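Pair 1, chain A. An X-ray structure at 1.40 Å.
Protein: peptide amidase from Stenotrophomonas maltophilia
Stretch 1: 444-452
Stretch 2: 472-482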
# COMPACT_ATOMS: atom_id res chain seq x y z
N TYR A 444 7.11 -11.88 0.36
CA TYR A 444 7.90 -11.50 -0.81
C TYR A 444 7.38 -10.22 -1.46
O TYR A 444 6.22 -9.85 -1.28
CB TYR A 444 7.88 -12.63 -1.85
CG TYR A 444 8.64 -13.88 -1.46
CD1 TYR A 444 9.29 -13.99 -0.23
CD2 TYR A 444 8.70 -14.96 -2.33
CE1 TYR A 444 9.99 -15.16 0.12
CE2 TYR A 444 9.39 -16.12 -2.00
CZ TYR A 444 10.03 -16.21 -0.78
OH TYR A 444 10.72 -17.36 -0.47
N PRO A 445 8.23 -9.54 -2.25
CA PRO A 445 7.80 -8.29 -2.89
C PRO A 445 6.84 -8.44 -4.07
O PRO A 445 6.92 -9.39 -4.85
CB PRO A 445 9.13 -7.66 -3.30
CG PRO A 445 9.95 -8.86 -3.68
CD PRO A 445 9.64 -9.84 -2.56
N SER A 446 5.93 -7.47 -4.18
CA SER A 446 4.97 -7.43 -5.26
C SER A 446 4.81 -5.96 -5.66
O SER A 446 5.01 -5.07 -4.84
CB SER A 446 3.63 -8.04 -4.85
OG SER A 446 3.04 -7.35 -3.76
N LEU A 447 4.46 -5.72 -6.91
CA LEU A 447 4.35 -4.36 -7.43
C LEU A 447 3.34 -4.33 -8.56
O LEU A 447 3.45 -5.11 -9.51
CB LEU A 447 5.73 -3.93 -7.93
CG LEU A 447 6.11 -2.50 -8.30
CD1 LEU A 447 7.60 -2.44 -8.62
CD2 LEU A 447 5.29 -2.02 -9.49
N THR A 448 2.36 -3.44 -8.48
CA THR A 448 1.36 -3.33 -9.53
C THR A 448 1.56 -2.03 -10.30
O THR A 448 1.84 -0.99 -9.72
CB THR A 448 -0.09 -3.41 -8.97
OG1 THR A 448 -1.02 -3.35 -10.06
CG2 THR A 448 -0.37 -2.27 -8.01
N VAL A 449 1.42 -2.11 -11.62
CA VAL A 449 1.56 -0.97 -12.53
C VAL A 449 0.31 -0.89 -13.41
O VAL A 449 -0.16 -1.91 -13.91
CB VAL A 449 2.79 -1.12 -13.46
CG1 VAL A 449 2.92 0.10 -14.36
CG2 VAL A 449 4.04 -1.33 -12.64
N PRO A 450 -0.24 0.32 -13.60
CA PRO A 450 -1.43 0.45 -14.45
C PRO A 450 -1.21 -0.13 -15.84
O PRO A 450 -0.18 0.11 -16.46
CB PRO A 450 -1.64 1.96 -14.50
CG PRO A 450 -1.17 2.40 -13.15
CD PRO A 450 0.11 1.60 -12.97
N MET A 451 -2.17 -0.91 -16.33
CA MET A 451 -2.03 -1.48 -17.66
C MET A 451 -3.21 -1.21 -18.58
O MET A 451 -3.27 -1.71 -19.70
CB MET A 451 -1.77 -2.99 -17.58
CG MET A 451 -2.96 -3.86 -17.26
SD MET A 451 -2.57 -5.57 -17.74
CE MET A 451 -2.38 -5.35 -19.40
N GLY A 452 -4.15 -0.39 -18.11
CA GLY A 452 -5.30 -0.06 -18.93
C GLY A 452 -6.57 0.05 -18.12
O GLY A 452 -6.54 0.20 -16.90
N LYS A 472 15.26 -5.59 -8.94
CA LYS A 472 14.91 -6.20 -10.22
C LYS A 472 13.45 -5.94 -10.59
O LYS A 472 13.14 -5.67 -11.75
CB LYS A 472 15.16 -7.71 -10.16
CG LYS A 472 14.87 -8.43 -11.47
CD LYS A 472 14.92 -9.95 -11.31
CE LYS A 472 16.30 -10.44 -10.91
NZ LYS A 472 16.32 -11.93 -10.78
N LEU A 473 12.55 -6.03 -9.61
CA LEU A 473 11.14 -5.79 -9.89
C LEU A 473 10.92 -4.37 -10.36
O LEU A 473 10.12 -4.12 -11.26
CB LEU A 473 10.28 -6.07 -8.66
CG LEU A 473 10.14 -7.53 -8.24
CD1 LEU A 473 9.15 -7.63 -7.08
CD2 LEU A 473 9.65 -8.37 -9.42
N ILE A 474 11.64 -3.42 -9.76
CA ILE A 474 11.50 -2.03 -10.15
C ILE A 474 12.01 -1.81 -11.57
O ILE A 474 11.38 -1.11 -12.36
CB ILE A 474 12.24 -1.11 -9.16
CG1 ILE A 474 11.45 -1.06 -7.84
CG2 ILE A 474 12.40 0.29 -9.74
CD1 ILE A 474 12.16 -0.34 -6.71
N GLU A 475 13.15 -2.42 -11.91
CA GLU A 475 13.70 -2.29 -13.26
C GLU A 475 12.69 -2.77 -14.29
O GLU A 475 12.46 -2.12 -15.31
CB GLU A 475 14.96 -3.15 -13.44
CG GLU A 475 16.11 -2.90 -12.50
CD GLU A 475 17.32 -3.76 -12.86
OE1 GLU A 475 17.13 -4.97 -13.13
OE2 GLU A 475 18.44 -3.23 -12.87
N MET A 476 12.11 -3.94 -14.03
CA MET A 476 11.15 -4.53 -14.95
C MET A 476 9.85 -3.73 -15.05
O MET A 476 9.35 -3.49 -16.15
CB MET A 476 10.87 -5.98 -14.53
CG MET A 476 12.11 -6.86 -14.68
SD MET A 476 11.89 -8.58 -14.19
CE MET A 476 10.96 -9.17 -15.48
N ALA A 477 9.33 -3.32 -13.90
CA ALA A 477 8.09 -2.55 -13.86
C ALA A 477 8.28 -1.20 -14.55
O ALA A 477 7.40 -0.73 -15.27
CB ALA A 477 7.65 -2.36 -12.42
N TYR A 478 9.42 -0.56 -14.31
CA TYR A 478 9.70 0.73 -14.93
C TYR A 478 9.79 0.59 -16.45
O TYR A 478 9.22 1.39 -17.19
CB TYR A 478 11.01 1.30 -14.39
CG TYR A 478 11.37 2.65 -14.96
CD1 TYR A 478 10.70 3.81 -14.57
CD2 TYR A 478 12.39 2.77 -15.91
CE1 TYR A 478 11.03 5.05 -15.10
CE2 TYR A 478 12.73 4.01 -16.45
CZ TYR A 478 12.05 5.14 -16.04
OH TYR A 478 12.38 6.38 -16.56
N ALA A 479 10.51 -0.43 -16.91
CA ALA A 479 10.67 -0.65 -18.34
C ALA A 479 9.31 -0.87 -19.00
O ALA A 479 9.05 -0.39 -20.10
CB ALA A 479 11.57 -1.86 -18.58
N TYR A 480 8.43 -1.61 -18.32
CA TYR A 480 7.09 -1.85 -18.86
C TYR A 480 6.29 -0.55 -18.89
O TYR A 480 5.66 -0.22 -19.90
CB TYR A 480 6.35 -2.87 -17.99
CG TYR A 480 4.87 -2.92 -18.29
CD1 TYR A 480 4.39 -3.53 -19.46
CD2 TYR A 480 3.95 -2.27 -17.47
CE1 TYR A 480 3.04 -3.47 -19.79
CE2 TYR A 480 2.60 -2.21 -17.80
CZ TYR A 480 2.15 -2.81 -18.96
OH TYR A 480 0.82 -2.72 -19.29
N GLU A 481 6.33 0.18 -17.79
CA GLU A 481 5.61 1.43 -17.66
C GLU A 481 6.02 2.46 -18.70
O GLU A 481 5.18 3.14 -19.29
CB GLU A 481 5.83 2.01 -16.27
CG GLU A 481 5.16 3.34 -16.03
CD GLU A 481 5.79 4.08 -14.86
OE1 GLU A 481 7.01 4.33 -14.91
OE2 GLU A 481 5.06 4.41 -13.90
N GLN A 482 7.32 2.58 -18.94
CA GLN A 482 7.81 3.57 -19.88
C GLN A 482 7.41 3.36 -21.33
O GLN A 482 7.38 4.32 -22.10
CB GLN A 482 9.33 3.71 -19.75
CG GLN A 482 9.75 4.34 -18.43
CD GLN A 482 9.06 5.67 -18.17
OE1 GLN A 482 8.21 5.79 -17.29
NE2 GLN A 482 9.43 6.67 -18.96

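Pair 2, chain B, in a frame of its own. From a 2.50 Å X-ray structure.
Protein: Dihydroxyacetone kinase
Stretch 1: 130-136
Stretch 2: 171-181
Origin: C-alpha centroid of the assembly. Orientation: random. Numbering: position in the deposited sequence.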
# COMPACT_ATOMS: atom_id res chain seq x y z
N TYR B 130 2.78 20.23 -34.94
CA TYR B 130 2.65 18.87 -34.42
C TYR B 130 1.23 18.37 -34.61
O TYR B 130 0.28 19.16 -34.62
CB TYR B 130 2.99 18.82 -32.93
CG TYR B 130 4.39 19.23 -32.55
CD1 TYR B 130 4.69 20.56 -32.26
CD2 TYR B 130 5.41 18.29 -32.46
CE1 TYR B 130 5.97 20.94 -31.88
CE2 TYR B 130 6.71 18.65 -32.08
CZ TYR B 130 6.98 19.99 -31.79
OH TYR B 130 8.24 20.38 -31.41
N ASN B 131 1.08 17.07 -34.79
CA ASN B 131 -0.25 16.48 -34.92
C ASN B 131 -0.63 16.01 -33.52
O ASN B 131 0.04 15.15 -32.95
CB ASN B 131 -0.24 15.30 -35.88
CG ASN B 131 -0.16 15.74 -37.32
OD1 ASN B 131 -0.56 15.00 -38.22
ND2 ASN B 131 0.37 16.93 -37.56
N VAL B 132 -1.71 16.58 -32.98
CA VAL B 132 -2.14 16.24 -31.64
C VAL B 132 -3.61 15.87 -31.52
O VAL B 132 -4.47 16.42 -32.20
CB VAL B 132 -1.88 17.41 -30.68
CG1 VAL B 132 -2.04 16.95 -29.24
CG2 VAL B 132 -0.50 17.99 -30.94
N GLU B 133 -3.88 14.92 -30.63
CA GLU B 133 -5.24 14.49 -30.35
C GLU B 133 -5.36 14.37 -28.83
O GLU B 133 -4.39 14.04 -28.13
CB GLU B 133 -5.54 13.15 -31.01
CG GLU B 133 -5.72 13.20 -32.53
CD GLU B 133 -6.73 14.25 -32.99
OE1 GLU B 133 -7.71 14.51 -32.26
OE2 GLU B 133 -6.54 14.79 -34.10
N MET B 134 -6.55 14.66 -28.30
CA MET B 134 -6.76 14.57 -26.87
C MET B 134 -7.97 13.70 -26.51
O MET B 134 -9.05 13.87 -27.08
CB MET B 134 -6.95 15.96 -26.27
CG MET B 134 -7.11 15.94 -24.78
SD MET B 134 -6.96 17.59 -24.05
CE MET B 134 -8.55 17.66 -23.26
N LEU B 135 -7.78 12.78 -25.58
CA LEU B 135 -8.87 11.91 -25.14
C LEU B 135 -9.11 12.13 -23.65
O LEU B 135 -8.27 11.77 -22.82
CB LEU B 135 -8.53 10.44 -25.38
CG LEU B 135 -9.54 9.47 -24.76
CD1 LEU B 135 -10.89 9.69 -25.42
CD2 LEU B 135 -9.10 8.02 -24.92
N ILE B 136 -10.25 12.73 -23.32
CA ILE B 136 -10.61 12.97 -21.92
C ILE B 136 -11.27 11.70 -21.38
O ILE B 136 -12.26 11.21 -21.94
CB ILE B 136 -11.62 14.15 -21.76
CG1 ILE B 136 -11.09 15.44 -22.39
CG2 ILE B 136 -11.86 14.40 -20.28
CD1 ILE B 136 -11.12 15.42 -23.88
N ASN B 171 -1.33 4.47 -36.81
CA ASN B 171 -1.38 5.92 -36.87
C ASN B 171 -2.18 6.58 -35.75
O ASN B 171 -3.03 5.95 -35.12
CB ASN B 171 -1.92 6.39 -38.24
CG ASN B 171 -3.34 5.89 -38.50
OD1 ASN B 171 -4.27 6.18 -37.73
ND2 ASN B 171 -3.52 5.15 -39.59
N LEU B 172 -1.90 7.86 -35.53
CA LEU B 172 -2.58 8.64 -34.51
C LEU B 172 -4.08 8.40 -34.48
O LEU B 172 -4.66 8.10 -33.44
CB LEU B 172 -2.31 10.13 -34.74
CG LEU B 172 -2.93 11.11 -33.75
CD1 LEU B 172 -2.63 10.67 -32.32
CD2 LEU B 172 -2.37 12.51 -34.01
N ALA B 173 -4.70 8.53 -35.64
CA ALA B 173 -6.14 8.34 -35.76
C ALA B 173 -6.58 7.01 -35.18
O ALA B 173 -7.62 6.92 -34.53
CB ALA B 173 -6.55 8.44 -37.23
N THR B 174 -5.79 5.97 -35.44
CA THR B 174 -6.11 4.63 -34.95
C THR B 174 -5.91 4.54 -33.43
O THR B 174 -6.71 3.94 -32.72
CB THR B 174 -5.24 3.58 -35.66
OG1 THR B 174 -5.48 3.67 -37.07
CG2 THR B 174 -5.60 2.16 -35.18
N VAL B 175 -4.83 5.14 -32.95
CA VAL B 175 -4.54 5.14 -31.53
C VAL B 175 -5.75 5.76 -30.83
O VAL B 175 -6.34 5.15 -29.93
CB VAL B 175 -3.27 5.96 -31.23
CG1 VAL B 175 -2.99 5.95 -29.73
CG2 VAL B 175 -2.09 5.39 -31.99
N LEU B 176 -6.11 6.96 -31.25
CA LEU B 176 -7.24 7.67 -30.67
C LEU B 176 -8.52 6.84 -30.73
O LEU B 176 -9.22 6.69 -29.74
CB LEU B 176 -7.45 9.00 -31.41
CG LEU B 176 -8.72 9.81 -31.13
CD1 LEU B 176 -8.77 10.21 -29.67
CD2 LEU B 176 -8.72 11.06 -32.02
N ARG B 177 -8.81 6.30 -31.91
CA ARG B 177 -10.01 5.50 -32.10
C ARG B 177 -10.11 4.40 -31.06
O ARG B 177 -11.11 4.29 -30.35
CB ARG B 177 -10.01 4.87 -33.50
CG ARG B 177 -11.36 4.32 -33.95
CD ARG B 177 -11.24 3.22 -35.03
NE ARG B 177 -11.17 1.87 -34.46
CZ ARG B 177 -12.13 1.30 -33.71
NH1 ARG B 177 -13.25 1.96 -33.42
NH2 ARG B 177 -11.97 0.06 -33.24
N GLU B 178 -9.07 3.58 -30.99
CA GLU B 178 -9.02 2.46 -30.05
C GLU B 178 -9.04 2.92 -28.60
O GLU B 178 -9.71 2.31 -27.76
CB GLU B 178 -7.76 1.63 -30.32
CG GLU B 178 -7.74 0.90 -31.67
CD GLU B 178 -8.85 -0.12 -31.80
OE1 GLU B 178 -9.25 -0.73 -30.78
OE2 GLU B 178 -9.33 -0.33 -32.94
N ALA B 179 -8.29 3.97 -28.31
CA ALA B 179 -8.20 4.53 -26.97
C ALA B 179 -9.59 4.97 -26.52
O ALA B 179 -10.00 4.72 -25.38
CB ALA B 179 -7.26 5.72 -26.97
N GLN B 180 -10.32 5.63 -27.41
CA GLN B 180 -11.66 6.08 -27.09
C GLN B 180 -12.56 4.86 -26.89
O GLN B 180 -13.40 4.83 -25.99
CB GLN B 180 -12.19 6.98 -28.21
CG GLN B 180 -13.68 7.33 -28.10
CD GLN B 180 -14.02 8.20 -26.87
OE1 GLN B 180 -13.70 9.39 -26.83
NE2 GLN B 180 -14.67 7.59 -25.88
N TYR B 181 -12.37 3.85 -27.72
CA TYR B 181 -13.17 2.63 -27.63
C TYR B 181 -12.97 1.99 -26.26
O TYR B 181 -13.92 1.51 -25.64
CB TYR B 181 -12.77 1.65 -28.74
CG TYR B 181 -13.66 0.42 -28.82
CD1 TYR B 181 -15.02 0.53 -29.08
CD2 TYR B 181 -13.13 -0.86 -28.64
CE1 TYR B 181 -15.85 -0.59 -29.16
CE2 TYR B 181 -13.94 -1.99 -28.71
CZ TYR B 181 -15.30 -1.85 -28.97
OH TYR B 181 -16.09 -2.98 -29.06
O HOH W 1 -14.50 9.31 -22.92

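A strand lying alongside a helix is among the commonest units of protein architecture, and two examples from different proteins illustrate how one backbone frame can be packed with different side chains. In pair 1, strand 446-452 runs nearly parallel to helix 472-482, at 13° with the axes 9.1 Å apart at closest approach; in pair 2, strand 132-136 and helix 172-181 meet at 2° and 9.3 Å. Fourteen central residues superpose with an RMSD of 0.6 Å, and the buried areas are similar, 399 and 379 Å². No direct hydrogen bond joins strand to helix in either pair, so the contact rests mainly on packing; in pair 2 a water also links Ile B136 O and Gln B180 NE2, the latter weakly.

Three alternate positions point CA-to-CB toward the helix, the first of them just before the strand. That first position is Pro A445 in pair 1 and Asn B131 in pair 2. Each meets the leucine at a matched helix position: Pro A445 CG lies 3.7 Å from Leu A473 CD1, and Asn B131 CB lies 4.0 Å from Leu B172 CD2. The leucine is the same residue at this inward helix position in both pairs, although its chi1 is m in pair 1 and t in pair 2.

At the next inward position Leu A447 matches Glu B133. Leu A447 CD2 lies 3.8 Å from Ala A477 CB. Glu B133 lays its CG 3.7 Å from both Leu B172 CG and Leu B176 CD2, and Glu B133 OE1 lies 3.6 Å from Leu B176 CD2. Ala A477 and Leu B176 occupy the same helix position, so bulk is distributed differently: a leucine over an alanine in pair 1, a glutamate beside a leucine in pair 2.

The third position reverses the balance in part. Val A449 is matched by the longer Leu B135, and Tyr A480 by the small Ala B179. Val A449 CG2 touches Ala A477 CB at 3.8 Å, and its CG1 lies 4.0 Å from Tyr A480 CD2, at the edge of the ring. In pair 2, Leu B135 reaches the alanine itself, with CD2 3.6 Å from Ala B179 CB, and its CB is 4.3 Å from Leu B176 CD1. In pair 1, Tyr A480 OH lies 3.1 Å from Met A451 CB.

The flanking match, Glu A481 with Gln B180, contributes from the side: Glu A481 CB packs 4.0 Å from Val A449 CG1, whereas Gln B180 OE1 approaches Leu B135 CD1 at 3.2 Å. Backbone spacing is nearly the same in the two pairs, although bulk is placed differently at the matched positions.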